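PDB 5DUD: 5-oxoprolinase subunit C from Escherichia coli, which catalyses, as part of 5-oxoprolinase, the cleavage of 5-oxoproline to L-glutamate, coupled to hydrolysis of ATP to ADP and phosphate. Local coordinates for residues 231-236 and 255-260. Sequence-based numbering, arbitrary orientation.
Sequences PGVVQV and YPRIAC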
loop_
_atom_site.group_PDB
_atom_site.type_symbol
_atom_site.label_atom_id
_atom_site.label_comp_id
_atom_site.label_asym_id
_atom_site.label_seq_id
_atom_site.Cartn_x
_atom_site.Cartn_y
_atom_site.Cartn_z
ATOM N N PRO A 231 4.406 -3.660 -2.293
ATOM C CA PRO A 231 4.312 -3.263 -3.712
ATOM C C PRO A 231 5.238 -4.076 -4.613
ATOM O O PRO A 231 6.357 -4.387 -4.213
ATOM C CB PRO A 231 4.727 -1.788 -3.700
ATOM C CG PRO A 231 4.506 -1.336 -2.317
ATOM C CD PRO A 231 4.784 -2.513 -1.446
ATOM N N GLY A 232 4.744 -4.428 -5.797
ATOM C CA GLY A 232 5.471 -5.221 -6.779
ATOM C C GLY A 232 5.088 -6.687 -6.836
ATOM O O GLY A 232 5.439 -7.359 -7.808
ATOM N N VAL A 233 4.369 -7.202 -5.818
ATOM C CA VAL A 233 3.959 -8.607 -5.786
ATOM C C VAL A 233 2.839 -8.825 -6.811
ATOM O O VAL A 233 1.877 -8.059 -6.844
ATOM C CB VAL A 233 3.542 -9.060 -4.366
ATOM C CG1 VAL A 233 2.947 -10.466 -4.387
ATOM C CG2 VAL A 233 4.728 -9.001 -3.409
ATOM N N VAL A 234 2.993 -9.849 -7.659
ATOM C CA VAL A 234 2.025 -10.178 -8.700
ATOM C C VAL A 234 1.148 -11.318 -8.192
ATOM O O VAL A 234 1.626 -12.444 -8.086
ATOM C CB VAL A 234 2.735 -10.542 -10.033
ATOM C CG1 VAL A 234 1.740 -10.625 -11.189
ATOM C CG2 VAL A 234 3.839 -9.535 -10.352
ATOM N N GLN A 235 -0.131 -11.023 -7.883
ATOM C CA GLN A 235 -1.103 -12.017 -7.422
ATOM C C GLN A 235 -1.916 -12.525 -8.590
ATOM O O GLN A 235 -2.228 -11.736 -9.484
ATOM C CB GLN A 235 -2.072 -11.421 -6.389
ATOM C CG GLN A 235 -1.439 -10.661 -5.240
ATOM C CD GLN A 235 -2.501 -10.252 -4.247
ATOM O OE1 GLN A 235 -2.547 -10.741 -3.115
ATOM N NE2 GLN A 235 -3.407 -9.372 -4.658
ATOM N N VAL A 236 -2.320 -13.804 -8.565
ATOM C CA VAL A 236 -3.145 -14.399 -9.620
ATOM C C VAL A 236 -4.425 -14.961 -8.982
ATOM O O VAL A 236 -4.385 -16.060 -8.439
ATOM C CB VAL A 236 -2.361 -15.493 -10.392
ATOM C CG1 VAL A 236 -3.149 -15.985 -11.605
ATOM C CG2 VAL A 236 -0.980 -14.985 -10.812
ATOM N N TYR A 255 -4.260 -14.446 -1.879
ATOM C CA TYR A 255 -4.192 -14.900 -3.273
ATOM C C TYR A 255 -2.805 -15.485 -3.572
ATOM O O TYR A 255 -1.814 -15.037 -2.988
ATOM C CB TYR A 255 -4.494 -13.754 -4.258
ATOM C CG TYR A 255 -5.944 -13.322 -4.325
ATOM C CD1 TYR A 255 -6.950 -14.237 -4.617
ATOM C CD2 TYR A 255 -6.296 -11.980 -4.241
ATOM C CE1 TYR A 255 -8.282 -13.843 -4.714
ATOM C CE2 TYR A 255 -7.622 -11.570 -4.353
ATOM C CZ TYR A 255 -8.615 -12.504 -4.590
ATOM O OH TYR A 255 -9.922 -12.088 -4.703
ATOM N N PRO A 256 -2.702 -16.467 -4.495
ATOM C CA PRO A 256 -1.386 -17.058 -4.793
ATOM C C PRO A 256 -0.488 -16.090 -5.579
ATOM O O PRO A 256 -0.907 -15.565 -6.608
ATOM C CB PRO A 256 -1.732 -18.311 -5.605
ATOM C CG PRO A 256 -3.042 -18.021 -6.211
ATOM C CD PRO A 256 -3.774 -17.116 -5.274
ATOM N N ARG A 257 0.727 -15.837 -5.055
ATOM C CA ARG A 257 1.714 -14.909 -5.604
ATOM C C ARG A 257 2.678 -15.635 -6.559
ATOM O O ARG A 257 3.504 -16.432 -6.109
ATOM C CB ARG A 257 2.501 -14.243 -4.455
ATOM C CG ARG A 257 1.637 -13.580 -3.382
ATOM C CD ARG A 257 2.377 -13.431 -2.062
ATOM N NE ARG A 257 2.449 -14.697 -1.326
ATOM C CZ ARG A 257 2.952 -14.844 -0.101
ATOM N NH1 ARG A 257 3.434 -13.795 0.562
ATOM N NH2 ARG A 257 2.970 -16.041 0.474
ATOM N N ILE A 258 2.548 -15.382 -7.865
ATOM C CA ILE A 258 3.399 -16.023 -8.872
ATOM C C ILE A 258 4.786 -15.366 -8.955
ATOM O O ILE A 258 5.767 -16.095 -9.055
ATOM C CB ILE A 258 2.728 -16.061 -10.271
ATOM C CG1 ILE A 258 3.495 -17.024 -11.208
ATOM C CG2 ILE A 258 2.612 -14.661 -10.918
ATOM C CD1 ILE A 258 2.840 -17.270 -12.503
ATOM N N ALA A 259 4.873 -14.019 -8.929
ATOM C CA ALA A 259 6.153 -13.315 -9.044
ATOM C C ALA A 259 6.161 -12.010 -8.255
ATOM O O ALA A 259 5.114 -11.561 -7.788
ATOM C CB ALA A 259 6.456 -13.037 -10.509
ATOM N N CYS A 260 7.350 -11.422 -8.082
ATOM C CA CYS A 260 7.526 -10.154 -7.374
ATOM C C CYS A 260 8.480 -9.275 -8.165
ATOM O O CYS A 260 9.599 -9.697 -8.448
ATOM C CB CYS A 260 8.025 -10.377 -5.948
ATOM S SG CYS A 260 8.109 -8.865 -4.951
#
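Val234 and Ala259 form the hydrogen-bonded pair at the heart of an antiparallel ladder with a beta bulge, joining neighbouring strands 233-235 and 257-261 of a mixed sheet in the carboxyltransferase domain, a family placed in the cyclophilin-like clan. Val234 N gives Ala259 O a bond of 2.7 Å. Beyond it the register slips by one: Gln235 pairs with Arg257, and Ile258 is the extra residue, its phi and psi of -79° and -43° quite unlike those of an extended strand. Its N still reaches Val234 O, but weakly, whereas Val236 N meets Pro256 O at 3.0 Å, nearly in line with the carbonyl bond.

The packing is tight around the bulge. Ile258 CG2 lies 3.6 Å from Val236 CG2 and 4.1 Å from Val234 CG1, and Phe193 of helix 187-195 covers Val234, Ile258 and Ala259. On the face carrying Val233, Arg257 and Cys260, Val233 splits its methyls: CG1, anti to the backbone N (chi1 173°), rests on the arginine's aliphatic stem, and CG2 on Cys260 SG. The chain of another protein packs on Val233 and Cys260, while Arg257 NE turns to a salt bridge with Glu181.

The looser end is at Tyr255, which is partly exposed. Here the amide of Gln235 stands almost perpendicular to the phenol ring and touches by van der Waals contact, with OE1 3.8 Å from Tyr255 CB. An alanine in place of Gln235 would probably open a gap beside the tyrosine and leave its ring freer to shift, the contacts of the amide with it being lost. The amide nitrogen sits at the ring's edge, near its plane, with Gln235 NE2 3.9 Å from Tyr255 CD2.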